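Local coordinates for protein peptide chain release factor 2 (Thermus thermophilus, PDB 2IHR) that terminates translation at UGA and UAA stop codons on the ribosome, where its GGQ motif brings about release of the finished peptide, at residues 277-280 with 281-285. Residues are numbered along the deposited sequence; the frame is centred on the assembly and turned at random.
Sequences KILK and ARLYE
K277 opens this turn of helix 268-294 by offering its carbonyl to A281: the amide N of A281 stands 3.4 Å from O of K277, a weak start to the i to i+4 ladder of an alpha helix. The helix packs against the three-stranded antiparallel sheet of the RF-1 region, with L279, R282 and L283 lying on strand 258-262.

One residue on, the amide N of R282 comes to O of I278 at 3.0 Å, nearly in line with the C=O bond but bent at the hydrogen, because the same N-H is shared with O of L279. The two side chains run across each other, with the methyl CG2 of I278 3.9 Å from CD of R282. CG2 is set for this by lying trans to its own backbone N.

O of L279 accepts the amide N of L283 at 3.1 Å, the donor tilted 18° from the carbonyl plane, besides its weak bond from R282. With CG swung trans to the backbone N (chi1 -165°), the forked end of L279 reaches along the helix to L283: CD1 meets CD1 of L283 at 3.8 Å, and CD2 lies against L283 CG. Both leucines also rest on I258 and H253 of the sheet, so an alanine in place of L283 would probably leave the L279 methyls without their neighbour and open a gap against the strands.

NZ of K280 is hydrogen-bonded to the carbonyl O of V220. Its own backbone O closes the turn: the amide N of Y284 comes to O of K280 in the carbonyl plane, at 2.9 Å. A weak bond from N of L283 reaches that oxygen too, and CB of L283 sits 3.3 Å from O of K280.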
ATOM      1  N   LYS A 277     -10.669  -8.887  12.367  1.00 76.67           N
ATOM      2  CA  LYS A 277     -10.369  -7.537  11.914  1.00 76.11           C
ATOM      3  C   LYS A 277      -9.911  -7.645  10.454  1.00 71.45           C
ATOM      4  O   LYS A 277     -10.309  -6.831   9.610  1.00 66.62           O
ATOM      5  CB  LYS A 277      -9.289  -6.907  12.803  1.00 82.23           C
ATOM      6  CG  LYS A 277      -9.667  -5.495  13.244  1.00 90.72           C
ATOM      7  CD  LYS A 277      -8.574  -4.820  14.051  1.00 96.58           C
ATOM      8  CE  LYS A 277      -8.371  -5.517  15.368  1.00104.49           C
ATOM      9  NZ  LYS A 277      -7.795  -4.580  16.360  1.00109.61           N
ATOM     10  N   ILE A 278      -9.090  -8.660  10.165  1.00 63.72           N
ATOM     11  CA  ILE A 278      -8.644  -8.917   8.793  1.00 67.94           C
ATOM     12  C   ILE A 278      -9.855  -9.357   7.969  1.00 70.97           C
ATOM     13  O   ILE A 278     -10.188  -8.723   6.968  1.00 73.71           O
ATOM     14  CB  ILE A 278      -7.545 -10.051   8.668  1.00 67.91           C
ATOM     15  CG1 ILE A 278      -6.127  -9.494   8.896  1.00 62.96           C
ATOM     16  CG2 ILE A 278      -7.523 -10.583   7.228  1.00 64.33           C
ATOM     17  CD1 ILE A 278      -5.761  -9.171  10.290  1.00 64.12           C
ATOM     18  N   LEU A 279     -10.515 -10.427   8.404  1.00 81.63           N
ATOM     19  CA  LEU A 279     -11.684 -10.954   7.701  1.00 81.49           C
ATOM     20  C   LEU A 279     -12.668  -9.874   7.287  1.00 79.11           C
ATOM     21  O   LEU A 279     -13.155  -9.835   6.141  1.00 77.03           O
ATOM     22  CB  LEU A 279     -12.421 -11.973   8.570  1.00 85.03           C
ATOM     23  CG  LEU A 279     -13.446 -12.875   7.856  1.00 92.25           C
ATOM     24  CD1 LEU A 279     -14.829 -12.666   8.463  1.00100.06           C
ATOM     25  CD2 LEU A 279     -13.465 -12.606   6.344  1.00 92.67           C
ATOM     26  N   LYS A 280     -12.965  -8.994   8.221  1.00 72.98           N
ATOM     27  CA  LYS A 280     -13.910  -7.944   7.924  1.00 81.17           C
ATOM     28  C   LYS A 280     -13.436  -7.161   6.701  1.00 82.69           C
ATOM     29  O   LYS A 280     -14.188  -6.956   5.728  1.00 82.45           O
ATOM     30  CB  LYS A 280     -14.084  -7.032   9.154  1.00 93.75           C
ATOM     31  CG  LYS A 280     -15.229  -7.441  10.130  1.00 88.13           C
ATOM     32  CD  LYS A 280     -15.070  -6.767  11.496  1.00 91.34           C
ATOM     33  CE  LYS A 280     -16.374  -6.583  12.230  1.00 92.20           C
ATOM     34  NZ  LYS A 280     -16.790  -5.145  12.274  1.00 88.79           N
ATOM     35  N   ALA A 281     -12.171  -6.753   6.751  1.00108.54           N
ATOM     36  CA  ALA A 281     -11.532  -5.979   5.686  1.00 99.64           C
ATOM     37  C   ALA A 281     -11.474  -6.667   4.319  1.00 94.88           C
ATOM     38  O   ALA A 281     -11.407  -6.004   3.287  1.00102.89           O
ATOM     39  CB  ALA A 281     -10.166  -5.622   6.113  1.00 42.28           C
ATOM     40  N   ARG A 282     -11.469  -7.993   4.317  1.00 67.63           N
ATOM     41  CA  ARG A 282     -11.442  -8.739   3.071  1.00 67.24           C
ATOM     42  C   ARG A 282     -12.829  -8.766   2.427  1.00 73.93           C
ATOM     43  O   ARG A 282     -12.967  -8.809   1.208  1.00 72.49           O
ATOM     44  CB  ARG A 282     -10.954 -10.151   3.337  1.00 65.45           C
ATOM     45  CG  ARG A 282      -9.487 -10.221   3.715  1.00 64.52           C
ATOM     46  CD  ARG A 282      -9.011 -11.643   3.735  1.00 58.05           C
ATOM     47  NE  ARG A 282      -9.399 -12.228   2.473  1.00 58.36           N
ATOM     48  CZ  ARG A 282      -9.382 -13.526   2.205  1.00 61.13           C
ATOM     49  NH1 ARG A 282      -8.989 -14.430   3.104  1.00 59.90           N
ATOM     50  NH2 ARG A 282      -9.763 -13.906   0.999  1.00 52.41           N
ATOM     51  N   LEU A 283     -13.854  -8.746   3.272  1.00 86.42           N
ATOM     52  CA  LEU A 283     -15.230  -8.738   2.813  1.00 83.72           C
ATOM     53  C   LEU A 283     -15.472  -7.350   2.251  1.00 84.66           C
ATOM     54  O   LEU A 283     -16.090  -7.185   1.203  1.00 87.49           O
ATOM     55  CB  LEU A 283     -16.155  -9.007   3.994  1.00 78.68           C
ATOM     56  CG  LEU A 283     -16.074 -10.428   4.564  1.00 81.37           C
ATOM     57  CD1 LEU A 283     -16.719 -10.515   5.948  1.00 72.74           C
ATOM     58  CD2 LEU A 283     -16.747 -11.366   3.562  1.00 79.14           C
ATOM     59  N   TYR A 284     -14.970  -6.351   2.964  1.00 76.68           N
ATOM     60  CA  TYR A 284     -15.085  -4.961   2.550  1.00 78.47           C
ATOM     61  C   TYR A 284     -14.478  -4.766   1.155  1.00 82.92           C
ATOM     62  O   TYR A 284     -14.922  -3.939   0.356  1.00 84.51           O
ATOM     63  CB  TYR A 284     -14.321  -4.085   3.531  1.00 66.13           C
ATOM     64  CG  TYR A 284     -14.392  -2.630   3.180  1.00 67.63           C
ATOM     65  CD1 TYR A 284     -15.552  -1.888   3.420  1.00 72.78           C
ATOM     66  CD2 TYR A 284     -13.312  -1.983   2.614  1.00 71.13           C
ATOM     67  CE1 TYR A 284     -15.624  -0.525   3.107  1.00 75.99           C
ATOM     68  CE2 TYR A 284     -13.376  -0.615   2.291  1.00 74.88           C
ATOM     69  CZ  TYR A 284     -14.531   0.098   2.549  1.00 75.57           C
ATOM     70  OH  TYR A 284     -14.564   1.432   2.305  1.00 78.00           O
ATOM     71  N   GLU A 285     -13.421  -5.528   0.910  1.00 83.41           N
ATOM     72  CA  GLU A 285     -12.696  -5.509  -0.336  1.00 80.33           C
ATOM     73  C   GLU A 285     -13.526  -6.296  -1.326  1.00 80.12           C
ATOM     74  O   GLU A 285     -13.685  -5.861  -2.461  1.00 83.00           O
ATOM     75  CB  GLU A 285     -11.311  -6.144  -0.126  1.00 81.76           C
ATOM     76  CG  GLU A 285     -10.518  -6.512  -1.391  1.00 82.25           C
ATOM     77  CD  GLU A 285     -10.240  -5.333  -2.315  1.00 90.87           C
ATOM     78  OE1 GLU A 285     -10.469  -4.171  -1.887  1.00 91.02           O
ATOM     79  OE2 GLU A 285      -9.787  -5.584  -3.462  1.00 92.62           O
TER